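Local coordinates for protein D-alanyl-D-alanine carboxypeptidase DacB2 (Mycobacterium tuberculosis H37Rv, PDB 4RYE) that acts as a serine D,D-carboxypeptidase on pentapeptide substrates and probably cleaves the terminal D-Ala-D-Ala of peptidoglycan stem peptides, at residues A[49-53]-A[136-142]; A[44-48]-A[214-220]; A[56-61]-A[110-114]; A[96-102]-A[191-195]; A[133-137]-A[151-157]. One frame throughout, in Å; residues are numbered along the deposited sequence.

Interaction 1: residues A[49-53]-A[136-142]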
# COMPACT_ATOMS: atom_id res chain seq x y z
N ILE A 49 -1.59 -3.45 3.46
CA ILE A 49 -0.60 -4.10 4.32
C ILE A 49 0.47 -4.83 3.51
O ILE A 49 1.53 -5.15 4.03
CB ILE A 49 -1.27 -5.06 5.34
CG1 ILE A 49 -0.48 -5.11 6.65
CG2 ILE A 49 -1.39 -6.46 4.76
CD1 ILE A 49 -0.44 -3.80 7.40
N LYS A 50 0.21 -5.07 2.22
CA LYS A 50 1.24 -5.65 1.35
C LYS A 50 2.48 -4.76 1.24
O LYS A 50 3.57 -5.25 0.95
CB LYS A 50 0.69 -5.95 -0.05
CG LYS A 50 -0.30 -7.13 -0.11
CD LYS A 50 -0.79 -7.31 -1.55
CE LYS A 50 -1.54 -8.62 -1.75
NZ LYS A 50 -2.93 -8.53 -1.27
N VAL A 51 2.33 -3.46 1.48
CA VAL A 51 3.49 -2.57 1.50
C VAL A 51 4.43 -2.94 2.65
O VAL A 51 5.66 -2.92 2.51
CB VAL A 51 3.06 -1.09 1.64
CG1 VAL A 51 4.28 -0.18 1.70
CG2 VAL A 51 2.15 -0.67 0.47
N LEU A 52 3.84 -3.26 3.79
CA LEU A 52 4.62 -3.72 4.94
C LEU A 52 5.32 -5.05 4.65
O LEU A 52 6.46 -5.26 5.04
CB LEU A 52 3.71 -3.84 6.16
CG LEU A 52 4.38 -4.12 7.50
CD1 LEU A 52 5.42 -3.04 7.79
CD2 LEU A 52 3.33 -4.20 8.60
N LEU A 53 4.64 -5.96 3.95
CA LEU A 53 5.28 -7.21 3.54
C LEU A 53 6.45 -6.90 2.60
O LEU A 53 7.53 -7.49 2.73
CB LEU A 53 4.28 -8.13 2.84
CG LEU A 53 4.88 -9.39 2.19
CD1 LEU A 53 5.55 -10.27 3.21
CD2 LEU A 53 3.79 -10.15 1.44
N THR A 136 -0.51 -0.56 14.22
CA THR A 136 -0.60 -1.51 13.12
C THR A 136 -0.37 -2.94 13.57
O THR A 136 0.59 -3.24 14.26
CB THR A 136 0.37 -1.14 12.01
OG1 THR A 136 0.01 0.15 11.52
CG2 THR A 136 0.29 -2.14 10.87
N HIS A 137 -1.27 -3.83 13.16
CA HIS A 137 -1.13 -5.24 13.49
C HIS A 137 -1.55 -6.06 12.29
O HIS A 137 -2.72 -6.04 11.90
CB HIS A 137 -2.01 -5.60 14.69
CG HIS A 137 -1.94 -7.04 15.09
ND1 HIS A 137 -0.81 -7.61 15.63
CD2 HIS A 137 -2.86 -8.03 15.01
CE1 HIS A 137 -1.03 -8.89 15.87
NE2 HIS A 137 -2.27 -9.17 15.51
N ALA A 138 -0.60 -6.77 11.69
CA ALA A 138 -0.90 -7.67 10.58
C ALA A 138 -1.34 -9.01 11.13
O ALA A 138 -0.88 -9.43 12.19
CB ALA A 138 0.32 -7.85 9.71
N THR A 139 -2.25 -9.67 10.41
CA THR A 139 -2.67 -11.02 10.75
C THR A 139 -2.38 -11.98 9.60
O THR A 139 -2.33 -13.19 9.80
CB THR A 139 -4.17 -11.11 11.07
OG1 THR A 139 -4.93 -10.66 9.94
CG2 THR A 139 -4.53 -10.27 12.30
N THR A 140 -2.21 -11.44 8.39
CA THR A 140 -1.81 -12.23 7.22
C THR A 140 -0.82 -11.43 6.38
O THR A 140 -0.80 -10.20 6.45
CB THR A 140 -3.00 -12.57 6.30
OG1 THR A 140 -3.56 -11.36 5.77
CG2 THR A 140 -4.07 -13.37 7.04
N PRO A 141 -0.00 -12.11 5.57
CA PRO A 141 0.91 -11.38 4.67
C PRO A 141 0.16 -10.60 3.59
O PRO A 141 0.68 -9.59 3.12
CB PRO A 141 1.73 -12.50 4.02
CG PRO A 141 1.68 -13.64 5.03
CD PRO A 141 0.30 -13.56 5.63
N SER A 142 -1.03 -11.05 3.22
CA SER A 142 -1.75 -10.47 2.07
C SER A 142 -2.75 -9.37 2.44
O SER A 142 -3.12 -8.56 1.59
CB SER A 142 -2.49 -11.57 1.32
OG SER A 142 -3.54 -12.08 2.13
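The loop 136-142 runs past the first turn of the helix that carries K50 and meets it at T136, A138 and T140 to S142. T136 begins the contact with its methyl: CG2 lies 3.9 Å from I49 CD1 and 4.3 Å from L52 CD2. A threonine suits this place because it can offer that methyl to the helix while its hydroxyl bonds to D157 and S153. The CA-to-CB bond of H137 points away, and A138 turns back, its small CB 4.2 Å from I49 CG1. I49, the residue with the most surface covered here, also sets CG2 4.1 Å from T140 O, so one branched side chain spans much of the loop. At P141 the apolar ring continues the packing, with CB 4.1 Å from L53 CD2; its carbonyl oxygen, 3.6 Å from the same CD2, is buried without a polar partner. S142 lies with C 4.0 Å from I49 CG2 and supplies the one hydrogen bond across the segments, K50 NZ to S142 O at 2.9 Å. K50 is the lysine of the SxxK motif, assigned as proton acceptor by similarity; NZ also bonds to S47 and N104 and weakly to S102, so the end of the lysine is held at several points. Around this contact, P141 leans on helices 104-113 and 117-130, L53 touches L98 of helix 91-100, and V51 faces helix 155-166.

Interaction 2: residues A[44-48]-A[214-220]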
# COMPACT_ATOMS: atom_id res chain seq x y z
N PRO A 44 -9.32 -2.18 9.42
CA PRO A 44 -8.56 -3.20 8.68
C PRO A 44 -7.90 -2.59 7.45
O PRO A 44 -8.51 -1.74 6.79
CB PRO A 44 -9.64 -4.21 8.27
CG PRO A 44 -10.74 -4.03 9.32
CD PRO A 44 -10.74 -2.55 9.58
N PRO A 45 -6.66 -2.99 7.16
CA PRO A 45 -5.90 -2.38 6.07
C PRO A 45 -6.11 -3.02 4.70
O PRO A 45 -5.78 -2.39 3.69
CB PRO A 45 -4.45 -2.62 6.50
CG PRO A 45 -4.51 -3.93 7.24
CD PRO A 45 -5.81 -3.85 8.01
N ALA A 46 -6.66 -4.23 4.65
CA ALA A 46 -6.69 -5.01 3.41
C ALA A 46 -5.30 -4.99 2.76
O ALA A 46 -4.29 -4.99 3.46
CB ALA A 46 -7.76 -4.48 2.45
N SER A 47 -5.26 -4.92 1.43
CA SER A 47 -4.01 -5.09 0.68
C SER A 47 -3.00 -3.96 0.86
O SER A 47 -1.87 -4.08 0.40
CB SER A 47 -4.30 -5.29 -0.82
OG SER A 47 -4.65 -6.63 -1.11
N THR A 48 -3.38 -2.86 1.51
CA THR A 48 -2.36 -1.84 1.81
C THR A 48 -1.25 -2.43 2.67
O THR A 48 -0.10 -1.98 2.62
CB THR A 48 -2.94 -0.59 2.49
OG1 THR A 48 -3.57 -0.95 3.73
CG2 THR A 48 -3.92 0.12 1.57
N ALA A 214 -14.55 -6.42 5.33
CA ALA A 214 -14.31 -5.81 6.63
C ALA A 214 -13.56 -4.47 6.55
O ALA A 214 -13.82 -3.56 7.34
CB ALA A 214 -13.56 -6.77 7.55
N ALA A 215 -12.64 -4.35 5.60
CA ALA A 215 -11.85 -3.13 5.44
C ALA A 215 -12.56 -2.05 4.65
O ALA A 215 -12.23 -0.86 4.76
CB ALA A 215 -10.51 -3.44 4.77
N ARG A 216 -13.52 -2.48 3.83
CA ARG A 216 -14.03 -1.64 2.74
C ARG A 216 -12.83 -1.19 1.87
O ARG A 216 -11.87 -1.95 1.73
CB ARG A 216 -14.87 -0.48 3.28
CG ARG A 216 -16.10 -0.98 4.04
CD ARG A 216 -16.91 0.13 4.69
NE ARG A 216 -18.04 -0.46 5.40
CZ ARG A 216 -19.03 0.23 5.94
NH1 ARG A 216 -19.05 1.55 5.86
NH2 ARG A 216 -20.02 -0.41 6.57
N LYS A 217 -12.88 -0.00 1.29
CA LYS A 217 -11.79 0.40 0.38
C LYS A 217 -10.66 1.07 1.13
O LYS A 217 -10.90 1.94 1.97
CB LYS A 217 -12.29 1.33 -0.72
CG LYS A 217 -13.45 0.79 -1.53
CD LYS A 217 -13.67 1.60 -2.81
CE LYS A 217 -12.42 1.51 -3.67
NZ LYS A 217 -12.63 2.00 -5.04
N THR A 218 -9.42 0.69 0.82
CA THR A 218 -8.26 1.36 1.39
C THR A 218 -7.29 1.80 0.29
O THR A 218 -7.29 1.26 -0.81
CB THR A 218 -7.52 0.48 2.41
OG1 THR A 218 -7.08 -0.72 1.76
CG2 THR A 218 -8.42 0.10 3.59
N PHE A 219 -6.45 2.78 0.61
CA PHE A 219 -5.46 3.24 -0.33
C PHE A 219 -4.38 4.00 0.41
O PHE A 219 -4.67 4.71 1.38
CB PHE A 219 -6.08 4.14 -1.41
CG PHE A 219 -5.07 4.74 -2.35
CD1 PHE A 219 -4.57 4.00 -3.41
CD2 PHE A 219 -4.63 6.05 -2.18
CE1 PHE A 219 -3.64 4.55 -4.29
CE2 PHE A 219 -3.69 6.60 -3.04
CZ PHE A 219 -3.20 5.85 -4.10
N VAL A 220 -3.15 3.83 -0.05
CA VAL A 220 -2.04 4.64 0.41
C VAL A 220 -1.20 4.95 -0.83
O VAL A 220 -1.07 4.12 -1.72
CB VAL A 220 -1.19 3.92 1.50
CG1 VAL A 220 -0.57 2.61 0.96
CG2 VAL A 220 -0.12 4.85 2.03
O HOH W 1 -10.34 0.15 6.40
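Two bends approach each other here without forming a sheet: CA atoms come within 4.6 Å at P44 and A215, and within 6.3 Å at T48 and F219. The chain turns a corner at K217 before running on as strand 218-220, while 44-48 ends in a 3-10 turn at S47 and T48. Where the backbones are close, a water bridges them, donating to P44 O at 2.7 Å and to A215 O at 2.7 Å. P45 O gathers three donors: T48 N at 3.3 Å, T48 OG1 at 2.6 Å and, across the contact, T218 OG1 at 2.9 Å. This carbonyl is thus tied both to its own turn and to the strand. This is the junction typical of the penicillin-binding protein and beta-lactamase fold, where the SxxK serine at the start of a helix lies against the central antiparallel sheet; S47, inferred to form the acyl-ester, bonds through OG to K50 and S102. Among side chains, the small CB of A215 fits between P44 CB and A46 CB, 3.7 Å from each, and lies 3.3 Å from P44 O, so a bulkier residue would be crowded. P44 CG approaches A214 CB at 4.3 Å. T48, with its hydroxyl turned to P45, presents its methyl to the strand: CG2 lies 3.3 Å from T218 OG1 and 4.2 Å from V220 CG1.

Interaction 3: residues A[56-61]-A[110-114]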
# COMPACT_ATOMS: atom_id res chain seq x y z
N VAL A 56 9.63 -5.90 4.48
CA VAL A 56 10.32 -7.04 5.07
C VAL A 56 11.09 -7.80 3.98
O VAL A 56 12.26 -8.15 4.16
CB VAL A 56 9.33 -7.99 5.77
CG1 VAL A 56 10.03 -9.29 6.18
CG2 VAL A 56 8.71 -7.30 6.99
N ALA A 57 10.42 -8.06 2.85
CA ALA A 57 11.04 -8.80 1.75
C ALA A 57 12.29 -8.08 1.24
O ALA A 57 13.31 -8.72 0.98
CB ALA A 57 10.05 -9.00 0.60
N LEU A 58 12.21 -6.77 1.09
CA LEU A 58 13.33 -5.99 0.58
C LEU A 58 14.48 -5.95 1.56
O LEU A 58 15.65 -5.89 1.16
CB LEU A 58 12.89 -4.58 0.21
CG LEU A 58 12.08 -4.51 -1.08
CD1 LEU A 58 11.36 -3.18 -1.18
CD2 LEU A 58 13.00 -4.75 -2.27
N ASP A 59 14.17 -5.99 2.85
CA ASP A 59 15.24 -6.05 3.86
C ASP A 59 15.97 -7.39 3.89
O ASP A 59 17.18 -7.44 4.06
CB ASP A 59 14.69 -5.76 5.26
CG ASP A 59 14.48 -4.28 5.51
OD1 ASP A 59 14.78 -3.46 4.61
OD2 ASP A 59 14.01 -3.93 6.62
N GLU A 60 15.23 -8.49 3.73
CA GLU A 60 15.80 -9.81 4.00
C GLU A 60 16.17 -10.63 2.77
O GLU A 60 17.04 -11.50 2.83
CB GLU A 60 14.84 -10.64 4.86
CG GLU A 60 14.37 -9.91 6.11
CD GLU A 60 13.84 -10.85 7.19
OE1 GLU A 60 13.93 -12.09 7.02
OE2 GLU A 60 13.34 -10.33 8.21
N LEU A 61 15.51 -10.37 1.65
CA LEU A 61 15.65 -11.25 0.49
C LEU A 61 16.48 -10.63 -0.62
O LEU A 61 16.34 -9.45 -0.91
CB LEU A 61 14.26 -11.62 -0.06
CG LEU A 61 13.28 -12.36 0.85
CD1 LEU A 61 11.91 -12.49 0.16
CD2 LEU A 61 13.80 -13.73 1.28
N LEU A 110 6.01 -15.11 -1.14
CA LEU A 110 7.03 -14.32 -0.46
C LEU A 110 7.12 -14.74 1.01
O LEU A 110 8.21 -14.85 1.55
CB LEU A 110 6.71 -12.83 -0.55
CG LEU A 110 7.06 -12.19 -1.90
CD1 LEU A 110 6.48 -10.77 -2.00
CD2 LEU A 110 8.58 -12.17 -2.13
N ALA A 111 5.98 -15.01 1.64
CA ALA A 111 5.98 -15.45 3.03
C ALA A 111 6.69 -16.79 3.16
O ALA A 111 7.35 -17.05 4.16
CB ALA A 111 4.56 -15.55 3.56
N HIS A 112 6.54 -17.64 2.15
CA HIS A 112 7.27 -18.90 2.05
C HIS A 112 8.79 -18.63 2.11
O HIS A 112 9.49 -19.23 2.93
CB HIS A 112 6.85 -19.65 0.77
CG HIS A 112 7.58 -20.94 0.51
ND1 HIS A 112 7.19 -21.82 -0.47
CD2 HIS A 112 8.69 -21.48 1.08
CE1 HIS A 112 8.01 -22.85 -0.49
NE2 HIS A 112 8.93 -22.67 0.44
N MSE A 113 9.28 -17.74 1.25
CA MSE A 113 10.70 -17.36 1.25
C MSE A 113 11.16 -16.78 2.58
O MSE A 113 12.32 -16.89 2.94
CB MSE A 113 11.00 -16.34 0.14
CG MSE A 113 10.71 -16.85 -1.24
SE MSE A 113 11.28 -15.61 -2.66
CE MSE A 113 13.19 -15.75 -2.32
N LEU A 114 10.25 -16.15 3.31
CA LEU A 114 10.61 -15.48 4.55
C LEU A 114 10.52 -16.38 5.77
O LEU A 114 10.78 -15.94 6.89
CB LEU A 114 9.74 -14.24 4.75
CG LEU A 114 10.03 -13.13 3.74
CD1 LEU A 114 8.91 -12.10 3.71
CD2 LEU A 114 11.38 -12.47 4.08
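L114, near the C-terminal end of helix 104-113, and L61 contribute most of the buried surface, and M113 comes third. The closest approach of the two leucines is L61 CG to L114 CD2, 3.7 Å. L61 has left helical backbone angles, yet its CA-to-CB bond still points toward the other segment, where CD1 comes within 4.1 Å of L110 CD2. M113, selenomethionine here, offers CB to L61 CD1 at 4.0 Å and its carbonyl O to L61 CD2 at 3.9 Å. A long, branched leucine is well suited to reach three residues at once. L114 also meets helix 50-60 further back, its CD1 3.9 Å from V56 CG1 and its CD2 4.4 Å from A57 CA. The small A57 permits this close passage of the backbones, 7.2 Å between its CA and that of L110, which reaches on to L94, L95 and L98 of helix 91-100. At the solvent-facing edge, E60 OE1 lies 3.9 Å from L114 CD2, while the carboxylate forms a salt bridge with K123 of helix 117-130. No hydrogen bond joins the segments, so apolar packing brings together the C-terminal ends of helices 50-60 and 104-113, in the mainly helical part of the penicillin-binding protein and beta-lactamase fold.

Interaction 4: residues A[96-102]-A[191-195]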
# COMPACT_ATOMS: atom_id res chain seq x y z
N ASP A 96 6.85 -7.77 -7.88
CA ASP A 96 6.07 -7.17 -8.97
C ASP A 96 4.63 -7.65 -8.92
O ASP A 96 3.70 -6.85 -9.04
CB ASP A 96 6.66 -7.51 -10.34
CG ASP A 96 7.97 -6.79 -10.62
OD1 ASP A 96 8.22 -5.75 -9.99
OD2 ASP A 96 8.76 -7.27 -11.47
N GLY A 97 4.45 -8.96 -8.75
CA GLY A 97 3.12 -9.54 -8.63
C GLY A 97 2.40 -8.97 -7.42
O GLY A 97 1.21 -8.60 -7.50
N LEU A 98 3.13 -8.85 -6.31
CA LEU A 98 2.58 -8.29 -5.08
C LEU A 98 2.11 -6.85 -5.23
O LEU A 98 1.00 -6.50 -4.81
CB LEU A 98 3.64 -8.33 -3.97
CG LEU A 98 3.16 -7.91 -2.58
CD1 LEU A 98 2.28 -9.01 -2.01
CD2 LEU A 98 4.34 -7.63 -1.66
N LEU A 99 2.95 -6.02 -5.84
CA LEU A 99 2.72 -4.58 -5.84
C LEU A 99 1.96 -4.05 -7.06
O LEU A 99 1.30 -3.03 -6.96
CB LEU A 99 4.04 -3.84 -5.67
CG LEU A 99 4.75 -4.09 -4.33
CD1 LEU A 99 6.05 -3.32 -4.30
CD2 LEU A 99 3.87 -3.71 -3.14
N LEU A 100 2.05 -4.74 -8.19
CA LEU A 100 1.35 -4.28 -9.40
C LEU A 100 -0.08 -4.80 -9.52
O LEU A 100 -0.98 -4.08 -9.96
CB LEU A 100 2.13 -4.63 -10.68
CG LEU A 100 3.16 -3.61 -11.17
CD1 LEU A 100 4.20 -3.31 -10.09
CD2 LEU A 100 3.85 -4.10 -12.43
N VAL A 101 -0.30 -6.06 -9.15
CA VAL A 101 -1.63 -6.64 -9.28
C VAL A 101 -2.21 -7.17 -7.96
O VAL A 101 -3.24 -7.86 -7.96
CB VAL A 101 -1.69 -7.75 -10.37
CG1 VAL A 101 -1.19 -7.23 -11.71
CG2 VAL A 101 -0.90 -8.98 -9.94
N SER A 102 -1.56 -6.83 -6.85
CA SER A 102 -2.03 -7.20 -5.52
C SER A 102 -2.21 -8.71 -5.37
O SER A 102 -3.20 -9.18 -4.80
CB SER A 102 -3.35 -6.49 -5.19
OG SER A 102 -3.51 -6.36 -3.79
N ILE A 191 2.28 -8.25 -16.98
CA ILE A 191 1.26 -7.80 -16.04
C ILE A 191 1.30 -6.28 -15.91
O ILE A 191 2.38 -5.67 -16.00
CB ILE A 191 1.42 -8.44 -14.65
CG1 ILE A 191 2.81 -8.12 -14.07
CG2 ILE A 191 1.20 -9.96 -14.75
CD1 ILE A 191 2.97 -8.50 -12.60
N VAL A 192 0.14 -5.66 -15.71
CA VAL A 192 0.06 -4.20 -15.66
C VAL A 192 -0.23 -3.71 -14.25
O VAL A 192 -0.89 -4.40 -13.46
CB VAL A 192 -0.99 -3.63 -16.66
CG1 VAL A 192 -0.68 -4.08 -18.07
CG2 VAL A 192 -2.39 -4.06 -16.27
N ASN A 193 0.28 -2.53 -13.94
CA ASN A 193 0.07 -1.91 -12.65
C ASN A 193 -1.38 -1.46 -12.51
O ASN A 193 -1.87 -0.69 -13.34
CB ASN A 193 1.00 -0.69 -12.51
CG ASN A 193 1.14 -0.22 -11.08
OD1 ASN A 193 0.20 -0.30 -10.29
ND2 ASN A 193 2.32 0.28 -10.74
N GLN A 194 -2.07 -1.94 -11.48
CA GLN A 194 -3.49 -1.61 -11.30
C GLN A 194 -3.73 -0.25 -10.66
O GLN A 194 -4.88 0.17 -10.52
CB GLN A 194 -4.18 -2.71 -10.48
CG GLN A 194 -3.82 -2.71 -9.01
CD GLN A 194 -4.43 -3.88 -8.26
OE1 GLN A 194 -5.06 -4.76 -8.86
NE2 GLN A 194 -4.26 -3.89 -6.94
N ASP A 195 -2.66 0.44 -10.26
CA ASP A 195 -2.77 1.76 -9.64
C ASP A 195 -3.06 2.82 -10.69
O ASP A 195 -2.15 3.32 -11.36
CB ASP A 195 -1.47 2.09 -8.90
CG ASP A 195 -1.48 3.47 -8.25
OD1 ASP A 195 -2.55 4.12 -8.20
OD2 ASP A 195 -0.40 3.90 -7.78
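S102 is the second active-site serine, assigned by similarity, and stands in the loop after helix 91-100; in this family it opens the SxN motif. This contact binds the end of that helix to the chain leaving strand 187-192. One hydrogen bond joins the backbones, Q194 N to L100 O at 2.8 Å, with a nearly straight N-H...O angle of 160°. The helix ends here, and Q194 N takes the carbonyl that an NH of a further turn would have used. Beside this bond, L100 packs by CG against N193 CB at 3.9 Å and by CB against I191 CD1 at 4.4 Å. I191 CD1 also lies 4.1 Å from G97 CA, where the backbone itself is the surface met. V101 adds CG1, 3.3 Å from V192 O and 4.1 Å from I191 CB. An Asx turn stiffens the corner, N193 OD1 accepting from D195 N at 3.0 Å; asparagine suits this place because its short side chain brings OD1 to the NH two residues on, while ND2 donates to the carbonyls of E177 and T175. The amide of Q194 lies beside S102, NE2 3.3 Å from S102 CB, and S102 OG bonds to K208 and S47. Behind the contact, L99 and L100 rest on I174 of helix 169-176, I191 meets A180 of strand 179-184, and Q194 touches K208 and T209 of strand 204-212.

Interaction 5: residues A[133-137]-A[151-157]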
# COMPACT_ATOMS: atom_id res chain seq x y z
N ALA A 133 5.03 2.64 13.91
CA ALA A 133 3.64 2.40 13.53
C ALA A 133 2.99 1.46 14.55
O ALA A 133 2.80 0.27 14.28
CB ALA A 133 3.57 1.82 12.12
N THR A 134 2.65 1.98 15.72
CA THR A 134 2.27 1.13 16.84
C THR A 134 0.76 0.85 16.90
O THR A 134 0.28 0.19 17.81
CB THR A 134 2.75 1.74 18.15
OG1 THR A 134 2.18 3.04 18.29
CG2 THR A 134 4.28 1.87 18.14
N SER A 135 0.02 1.36 15.92
CA SER A 135 -1.39 1.02 15.82
C SER A 135 -1.60 0.01 14.71
O SER A 135 -2.73 -0.26 14.31
CB SER A 135 -2.23 2.27 15.58
OG SER A 135 -2.04 3.17 16.65
N THR A 136 -0.51 -0.56 14.22
CA THR A 136 -0.60 -1.51 13.12
C THR A 136 -0.37 -2.94 13.57
O THR A 136 0.59 -3.24 14.26
CB THR A 136 0.37 -1.14 12.01
OG1 THR A 136 0.01 0.15 11.52
CG2 THR A 136 0.29 -2.14 10.87
N HIS A 137 -1.27 -3.83 13.16
CA HIS A 137 -1.13 -5.24 13.49
C HIS A 137 -1.55 -6.06 12.29
O HIS A 137 -2.72 -6.04 11.90
CB HIS A 137 -2.01 -5.60 14.69
CG HIS A 137 -1.94 -7.04 15.09
ND1 HIS A 137 -0.81 -7.61 15.63
CD2 HIS A 137 -2.86 -8.03 15.01
CE1 HIS A 137 -1.03 -8.89 15.87
NE2 HIS A 137 -2.27 -9.17 15.51
N GLY A 151 -6.99 -7.74 11.13
CA GLY A 151 -5.81 -6.91 11.29
C GLY A 151 -6.22 -5.45 11.42
O GLY A 151 -7.42 -5.12 11.41
N ALA A 152 -5.23 -4.57 11.54
CA ALA A 152 -5.51 -3.18 11.82
C ALA A 152 -4.39 -2.29 11.35
O ALA A 152 -3.22 -2.67 11.41
CB ALA A 152 -5.73 -2.97 13.31
N SER A 153 -4.75 -1.10 10.89
CA SER A 153 -3.78 -0.01 10.75
C SER A 153 -4.54 1.31 10.86
O SER A 153 -5.75 1.32 11.10
CB SER A 153 -3.01 -0.10 9.43
OG SER A 153 -1.88 0.77 9.46
N THR A 154 -3.83 2.42 10.71
CA THR A 154 -4.48 3.73 10.75
C THR A 154 -3.96 4.49 9.55
O THR A 154 -2.92 4.11 8.98
CB THR A 154 -4.14 4.51 12.04
OG1 THR A 154 -2.73 4.76 12.10
CG2 THR A 154 -4.57 3.71 13.29
N ALA A 155 -4.66 5.54 9.15
CA ALA A 155 -4.19 6.39 8.05
C ALA A 155 -2.79 6.91 8.35
O ALA A 155 -1.90 6.90 7.49
CB ALA A 155 -5.17 7.54 7.81
N HIS A 156 -2.58 7.34 9.59
CA HIS A 156 -1.27 7.76 10.05
C HIS A 156 -0.21 6.67 9.89
O HIS A 156 0.84 6.90 9.28
CB HIS A 156 -1.34 8.23 11.51
CG HIS A 156 -0.00 8.43 12.15
ND1 HIS A 156 0.74 7.40 12.68
CD2 HIS A 156 0.73 9.56 12.34
CE1 HIS A 156 1.87 7.87 13.18
NE2 HIS A 156 1.89 9.18 12.99
N ASP A 157 -0.47 5.48 10.43
CA ASP A 157 0.51 4.40 10.28
C ASP A 157 0.76 4.01 8.82
O ASP A 157 1.89 3.67 8.45
CB ASP A 157 0.11 3.15 11.07
CG ASP A 157 0.33 3.30 12.56
OD1 ASP A 157 0.57 4.44 13.01
OD2 ASP A 157 0.24 2.27 13.28
O HOH W 2 0.17 4.86 15.51
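D157 is the main acceptor of this contact, and its two carboxylate oxygens are both engaged. D157 OD2 receives the backbone S135 N at 2.8 Å and the hydroxyl T136 OG1 at 2.8 Å; D157 OD1 takes H156 ND1 at 3.0 Å and a water at 2.6 Å, which also lies 3.0 Å from S135 OG. An aspartate fits because it is short enough to lie close to the loop and can accept from several donors together. T136 OG1 serves twice, giving its proton to D157 and accepting from S153 OG at 2.9 Å. The backbones add a single antiparallel bridge: H137 N to A152 O and A152 N to H137 O, both 2.9 Å, a hydrogen-bonded pair. G151 CA is 3.3 Å from H137 O; a side chain would clash with that oxygen, and the backbone angles of G151 themselves call for glycine. T154 is the N-cap of the following helix, its OG1 accepting from D157 N at 2.9 Å, and its CG2 touches S135 CB at 3.6 Å. The contact thus pins the loop after helix 117-130 to the start of helix 155-166; A133 and T136 also touch I161 further along it, and A155 packs on strand 22-27.

Overall arrangement
Interactions 1, 2 and 4 converge on the active site through K50, S47 and S102 respectively. S47 OG lies 2.9 Å from S102 OG, a probable hydrogen bond, and K50 NZ is 3.4 Å from S102 OG, a weak one. Interaction 5 shares T136 and H137 with interaction 1 and touches interaction 2 through P45 CD, 3.6 Å from A152 N, so it anchors the loop's outer end; its S153 side chain is about 12 Å from that of S47, and T136's about 12 Å from K50's. Interaction 3, at the far end of helix 50-60, meets interaction 1 through L53 CD1 and L114 CD1, 3.9 Å apart. Interactions 4 and 5 lie about 23 Å apart, centre to centre.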